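Local coordinates for methyl-CpG-binding domain protein 3 (PDB 6CC8), which binds CpG-containing DNA through its methyl-CpG-binding domain, here a site with 5-methylcytosine, and belongs to the NuRD chromatin-remodelling complex, at residues A[46-51]-A[64-69]. Sequence-based numbering, arbitrary orientation. Where two conformers were deposited one is given.
Sequences RSKPQL and FDFRTG. With nucleotides of chain D.
One face of the Phe66 ring lies against the backbone at the start of helix 48-55, with Ser47 CA and Lys48 N over it. This is the methyl-CpG-binding domain, and the 46-51 segment joins its DNA-reading surface to strand 64-65 and the turn after it. Leu51 CD2 sits at the edge of the Phe66 ring, and Tyr37 meets the ring edge-to-face. The approach is close: Phe66 CE1 is 3.3 Å from Ser47 C. The Phe66 CG is anti to the backbone N (chi1 -170°), which carries the ring across to the helix start. The Arg46 guanidinium has C5 of the methylated cytosine 5CM6 of chain D over one face, 3.5 Å above its plane. Its edge is turned to the next base, DG7 of chain D. Arg46 NH1 donates to O6 of DG7 of chain D (2.7 Å) and Arg46 NH2 to its N7 (2.9 Å); the two bonds fix the rotation of the group. An arginine stacked on the methylcytosine and bonded at its edge to the following guanine is the 5mC-Arg-G triad of MBD proteins. The backbone of the same residue is held too: Arg46 N donates to Gln50 OE1. Ser47 OG gives a bond to OP2 of 5CM6 of chain D and, as N-cap, accepts a weak one from Gln50 N. Were the Phe66 ring cut back to an alanine, a gap would probably open against Ser47 and Lys48, and the helix start would be held less firmly beside the DNA. Leu51 CD2 also touches Phe64 CE2, the two side chains crossing at about a right angle. The extended Lys48 chain ends at two carbonyls. Lys48 NZ bonds to Leu61 O, and Lys48 NZ donates to Phe64 O at 2.8 Å, in the carbonyl plane, on a lone pair.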
ATOM      1  N   ARG A  46      -2.595   1.128  -6.208  1.00 31.90           N
ATOM      2  CA  ARG A  46      -1.860   2.356  -6.033  1.00 33.35           C
ATOM      3  C   ARG A  46      -2.670   3.445  -5.344  1.00 32.82           C
ATOM      4  O   ARG A  46      -2.158   4.515  -5.135  1.00 29.54           O
ATOM      5  CB  ARG A  46      -1.289   2.770  -7.361  1.00 31.75           C
ATOM      6  CG  ARG A  46      -2.281   3.157  -8.416  1.00 33.50           C
ATOM      7  CD  ARG A  46      -1.556   3.557  -9.687  1.00 34.77           C
ATOM      8  NE  ARG A  46      -2.450   4.332 -10.535  1.00 36.67           N
ATOM      9  CZ  ARG A  46      -2.124   5.428 -11.217  1.00 36.18           C
ATOM     10  NH1 ARG A  46      -0.933   5.983 -11.106  1.00 33.73           N
ATOM     11  NH2 ARG A  46      -3.042   6.006 -11.975  1.00 38.32           N
ATOM     12  N   SER A  47      -3.906   3.146  -4.905  1.00 29.65           N
ATOM     13  CA  SER A  47      -4.690   4.128  -4.090  1.00 30.41           C
ATOM     14  C   SER A  47      -5.668   3.398  -3.176  1.00 32.95           C
ATOM     15  O   SER A  47      -6.034   2.254  -3.448  1.00 28.87           O
ATOM     16  CB  SER A  47      -5.496   5.105  -4.974  1.00 30.02           C
ATOM     17  OG  SER A  47      -6.722   4.479  -5.509  1.00 31.59           O
ATOM     18  N   LYS A  48      -6.117   4.096  -2.140  1.00 33.68           N
ATOM     19  CA  LYS A  48      -6.990   3.529  -1.177  1.00 35.57           C
ATOM     20  C   LYS A  48      -8.383   3.229  -1.720  1.00 35.81           C
ATOM     21  O   LYS A  48      -8.910   2.183  -1.389  1.00 35.27           O
ATOM     22  CB  LYS A  48      -7.097   4.412   0.052  1.00 37.67           C
ATOM     23  CG  LYS A  48      -7.765   3.699   1.216  1.00 38.74           C
ATOM     24  CD  LYS A  48      -8.048   4.631   2.372  1.00 42.12           C
ATOM     25  CE  LYS A  48      -8.958   3.945   3.374  1.00 45.54           C
ATOM     26  NZ  LYS A  48      -8.877   4.640   4.663  1.00 48.85           N
ATOM     27  N   PRO A  49      -8.988   4.136  -2.513  1.00 37.20           N
ATOM     28  CA  PRO A  49     -10.310   3.769  -3.092  1.00 40.76           C
ATOM     29  C   PRO A  49     -10.213   2.512  -3.926  1.00 40.29           C
ATOM     30  O   PRO A  49     -11.064   1.658  -3.853  1.00 40.82           O
ATOM     31  CB  PRO A  49     -10.647   4.943  -3.978  1.00 41.57           C
ATOM     32  CG  PRO A  49      -9.832   6.065  -3.469  1.00 40.53           C
ATOM     33  CD  PRO A  49      -8.615   5.515  -2.853  1.00 38.70           C
ATOM     34  N   GLN A  50      -9.152   2.395  -4.698  1.00 39.43           N
ATOM     35  CA  GLN A  50      -8.888   1.147  -5.436  1.00 41.50           C
ATOM     36  C   GLN A  50      -8.770  -0.079  -4.506  1.00 40.08           C
ATOM     37  O   GLN A  50      -9.404  -1.099  -4.728  1.00 39.98           O
ATOM     38  CB  GLN A  50      -7.632   1.318  -6.235  1.00 42.24           C
ATOM     39  CG  GLN A  50      -7.429   0.346  -7.359  1.00 45.79           C
ATOM     40  CD  GLN A  50      -6.080   0.573  -8.012  1.00 48.32           C
ATOM     41  OE1 GLN A  50      -5.112   0.918  -7.339  1.00 42.78           O
ATOM     42  NE2 GLN A  50      -6.021   0.404  -9.322  1.00 54.59           N
ATOM     43  N   LEU A  51      -7.964   0.052  -3.459  1.00 37.56           N
ATOM     44  CA  LEU A  51      -7.841  -0.996  -2.430  1.00 36.87           C
ATOM     45  C   LEU A  51      -9.181  -1.354  -1.739  1.00 37.04           C
ATOM     46  O   LEU A  51      -9.456  -2.529  -1.517  1.00 35.16           O
ATOM     47  CB  LEU A  51      -6.847  -0.543  -1.383  1.00 37.28           C
ATOM     48  CG  LEU A  51      -6.346  -1.533  -0.347  1.00 38.35           C
ATOM     49  CD1 LEU A  51      -5.666  -2.729  -1.030  1.00 37.65           C
ATOM     50  CD2 LEU A  51      -5.367  -0.763   0.556  1.00 36.48           C
ATOM     51  N   PHE A  64      -7.598   3.054   7.928  1.00 42.32           N
ATOM     52  CA  PHE A  64      -6.343   2.531   7.364  1.00 39.52           C
ATOM     53  C   PHE A  64      -5.684   3.683   6.646  1.00 37.39           C
ATOM     54  O   PHE A  64      -6.282   4.287   5.784  1.00 37.28           O
ATOM     55  CB  PHE A  64      -6.601   1.376   6.394  1.00 38.08           C
ATOM     56  CG  PHE A  64      -5.366   0.868   5.687  1.00 35.70           C
ATOM     57  CD1 PHE A  64      -4.446   0.084   6.344  1.00 36.53           C
ATOM     58  CD2 PHE A  64      -5.122   1.196   4.353  1.00 35.18           C
ATOM     59  CE1 PHE A  64      -3.296  -0.377   5.692  1.00 34.80           C
ATOM     60  CE2 PHE A  64      -3.982   0.714   3.674  1.00 33.03           C
ATOM     61  CZ  PHE A  64      -3.076  -0.074   4.348  1.00 33.59           C
ATOM     62  N   ASP A  65      -4.461   3.997   7.036  1.00 38.60           N
ATOM     63  CA  ASP A  65      -3.688   5.076   6.392  1.00 36.43           C
ATOM     64  C   ASP A  65      -2.868   4.470   5.277  1.00 35.28           C
ATOM     65  O   ASP A  65      -1.839   3.808   5.523  1.00 35.88           O
ATOM     66  CB  ASP A  65      -2.814   5.785   7.392  1.00 39.37           C
ATOM     67  CG  ASP A  65      -2.070   7.006   6.754  1.00 38.73           C
ATOM     68  OD1 ASP A  65      -1.300   6.827   5.839  1.00 36.82           O
ATOM     69  OD2 ASP A  65      -2.330   8.112   7.165  1.00 43.05           O
ATOM     70  N   PHE A  66      -3.339   4.680   4.036  1.00 33.78           N
ATOM     71  CA  PHE A  66      -2.722   4.095   2.860  1.00 32.97           C
ATOM     72  C   PHE A  66      -1.212   4.426   2.806  1.00 31.39           C
ATOM     73  O   PHE A  66      -0.408   3.564   2.513  1.00 30.32           O
ATOM     74  CB  PHE A  66      -3.379   4.636   1.596  1.00 32.28           C
ATOM     75  CG  PHE A  66      -2.975   3.934   0.350  1.00 31.41           C
ATOM     76  CD1 PHE A  66      -3.660   2.824  -0.085  1.00 31.90           C
ATOM     77  CD2 PHE A  66      -1.895   4.414  -0.434  1.00 32.51           C
ATOM     78  CE1 PHE A  66      -3.274   2.166  -1.264  1.00 31.06           C
ATOM     79  CE2 PHE A  66      -1.536   3.756  -1.614  1.00 30.32           C
ATOM     80  CZ  PHE A  66      -2.231   2.657  -2.029  1.00 30.31           C
ATOM     81  N   ARG A  67      -0.844   5.647   3.091  1.00 33.14           N
ATOM     82  CA  ARG A  67       0.593   6.039   2.933  0.70 34.62           C
ATOM     83  C   ARG A  67       1.482   5.265   3.922  1.00 34.99           C
ATOM     84  O   ARG A  67       2.492   4.739   3.516  1.00 36.79           O
ATOM     85  CB  ARG A  67       0.814   7.552   3.060  0.70 36.76           C
ATOM     86  CG  ARG A  67       2.314   7.941   3.128  0.70 38.06           C
ATOM     87  CD  ARG A  67       2.608   9.289   2.519  0.70 40.06           C
ATOM     88  NE  ARG A  67       2.484   9.232   1.069  0.70 40.99           N
ATOM     89  CZ  ARG A  67       3.408   8.754   0.213  0.70 38.49           C
ATOM     90  NH1 ARG A  67       4.557   8.264   0.627  0.70 41.07           N
ATOM     91  NH2 ARG A  67       3.151   8.752  -1.074  0.70 37.54           N
ATOM     92  N   THR A  68       1.084   5.172   5.195  1.00 34.45           N
ATOM     93  CA  THR A  68       1.897   4.459   6.218  1.00 36.46           C
ATOM     94  C   THR A  68       1.682   2.968   6.312  1.00 36.13           C
ATOM     95  O   THR A  68       2.513   2.266   6.844  1.00 37.00           O
ATOM     96  CB  THR A  68       1.655   5.015   7.640  1.00 37.89           C
ATOM     97  OG1 THR A  68       0.294   4.839   7.997  1.00 37.10           O
ATOM     98  CG2 THR A  68       1.975   6.490   7.697  1.00 38.45           C
ATOM     99  N   GLY A  69       0.560   2.486   5.808  1.00 35.32           N
ATOM    100  CA  GLY A  69       0.231   1.086   5.913  1.00 37.52           C
ATOM    101  C   GLY A  69      -0.257   0.623   7.265  1.00 37.69           C
ATOM    102  O   GLY A  69      -0.298  -0.586   7.497  1.00 42.17           O
TER
ATOM    103  N1  5CM D   6      -3.798   9.222 -10.081  1.00 35.10           N
ATOM    104  C2  5CM D   6      -2.787  10.177 -10.453  1.00 33.58           C
ATOM    105  N3  5CM D   6      -1.536  10.101  -9.945  1.00 31.01           N
ATOM    106  C4  5CM D   6      -1.206   9.103  -9.093  1.00 31.16           C
ATOM    107  C5  5CM D   6      -2.265   8.124  -8.686  1.00 32.57           C
ATOM    108  C5A 5CM D   6      -1.962   7.000  -7.736  1.00 32.61           C
ATOM    109  C6  5CM D   6      -3.507   8.236  -9.234  1.00 33.66           C
ATOM    110  O2  5CM D   6      -3.062  11.072 -11.247  1.00 31.58           O
ATOM    111  N4  5CM D   6       0.016   8.996  -8.593  1.00 29.66           N
ATOM    112  C1' 5CM D   6      -5.120   9.339 -10.683  1.00 37.52           C
ATOM    113  C2' 5CM D   6      -5.670   8.033 -11.320  1.00 40.49           C
ATOM    114  C3' 5CM D   6      -7.061   8.491 -11.619  1.00 42.32           C
ATOM    115  C4' 5CM D   6      -7.358   9.510 -10.521  1.00 41.68           C
ATOM    116  O4' 5CM D   6      -6.116   9.771  -9.800  1.00 39.75           O
ATOM    117  O3' 5CM D   6      -6.869   9.111 -12.881  1.00 48.01           O
ATOM    118  C5' 5CM D   6      -8.378   9.069  -9.496  1.00 41.76           C
ATOM    119  O5' 5CM D   6      -7.994   7.792  -9.037  1.00 40.66           O
ATOM    120  P   5CM D   6      -8.695   7.191  -7.747  1.00 39.98           P
ATOM    121  OP1 5CM D   6     -10.123   7.051  -8.159  1.00 43.38           O
ATOM    122  OP2 5CM D   6      -7.874   6.045  -7.274  1.00 38.39           O
ATOM    123  P    DG D   7      -7.979   9.095 -14.008  1.00 48.40           P
ATOM    124  OP1  DG D   7      -9.176   9.737 -13.441  1.00 52.86           O
ATOM    125  OP2  DG D   7      -8.053   7.767 -14.554  1.00 47.49           O
ATOM    126  O5'  DG D   7      -7.331  10.060 -15.115  1.00 50.07           O
ATOM    127  C5'  DG D   7      -7.109  11.464 -14.815  1.00 49.05           C
ATOM    128  C4'  DG D   7      -5.978  12.044 -15.643  1.00 49.08           C
ATOM    129  O4'  DG D   7      -4.697  11.804 -15.019  1.00 45.12           O
ATOM    130  C3'  DG D   7      -5.844  11.483 -17.052  1.00 50.59           C
ATOM    131  O3'  DG D   7      -5.421  12.550 -17.904  1.00 56.28           O
ATOM    132  C2'  DG D   7      -4.788  10.400 -16.898  1.00 45.95           C
ATOM    133  C1'  DG D   7      -3.865  11.008 -15.877  1.00 43.37           C
ATOM    134  N9   DG D   7      -3.126  10.078 -15.023  1.00 40.24           N
ATOM    135  C8   DG D   7      -3.658   9.083 -14.241  1.00 38.79           C
ATOM    136  N7   DG D   7      -2.765   8.474 -13.511  1.00 38.70           N
ATOM    137  C5   DG D   7      -1.577   9.124 -13.812  1.00 36.38           C
ATOM    138  C6   DG D   7      -0.266   8.899 -13.334  1.00 36.10           C
ATOM    139  O6   DG D   7       0.121   8.062 -12.503  1.00 34.87           O
ATOM    140  N1   DG D   7       0.653   9.764 -13.931  1.00 35.29           N
ATOM    141  C2   DG D   7       0.337  10.749 -14.833  1.00 35.52           C
ATOM    142  N2   DG D   7       1.359  11.518 -15.262  1.00 36.78           N
ATOM    143  N3   DG D   7      -0.885  10.964 -15.291  1.00 36.42           N
ATOM    144  C4   DG D   7      -1.786  10.123 -14.736  1.00 37.02           C
ATOM    145  P    DA D   5      -7.370   8.999  -1.273  1.00 45.84           P
ATOM    146  OP1  DA D   5      -8.768   9.120  -0.833  1.00 46.89           O
ATOM    147  OP2  DA D   5      -6.509   7.882  -0.808  1.00 46.30           O
ATOM    148  O5'  DA D   5      -7.292   8.935  -2.875  1.00 41.99           O
ATOM    149  C5'  DA D   5      -8.061   9.864  -3.643  1.00 40.98           C
ATOM    150  C4'  DA D   5      -7.598   9.908  -5.079  1.00 40.02           C
ATOM    151  O4'  DA D   5      -6.302  10.540  -5.184  1.00 36.26           O
ATOM    152  C3'  DA D   5      -7.465   8.556  -5.797  1.00 37.85           C
ATOM    153  O3'  DA D   5      -8.584   8.421  -6.680  1.00 39.41           O
ATOM    154  C2'  DA D   5      -6.096   8.633  -6.473  1.00 36.89           C
ATOM    155  C1'  DA D   5      -5.775  10.110  -6.416  1.00 34.84           C
ATOM    156  N9   DA D   5      -4.350  10.471  -6.462  1.00 35.05           N
ATOM    157  C8   DA D   5      -3.311   9.930  -5.745  1.00 34.48           C
ATOM    158  N7   DA D   5      -2.147  10.476  -6.010  1.00 35.36           N
ATOM    159  C5   DA D   5      -2.442  11.441  -6.959  1.00 32.97           C
ATOM    160  C6   DA D   5      -1.633  12.364  -7.653  1.00 33.51           C
ATOM    161  N6   DA D   5      -0.318  12.469  -7.478  1.00 32.23           N
ATOM    162  N1   DA D   5      -2.238  13.197  -8.531  1.00 32.91           N
ATOM    163  C2   DA D   5      -3.565  13.085  -8.707  1.00 33.18           C
ATOM    164  N3   DA D   5      -4.428  12.262  -8.109  1.00 31.98           N
ATOM    165  C4   DA D   5      -3.795  11.457  -7.240  1.00 32.26           C
TER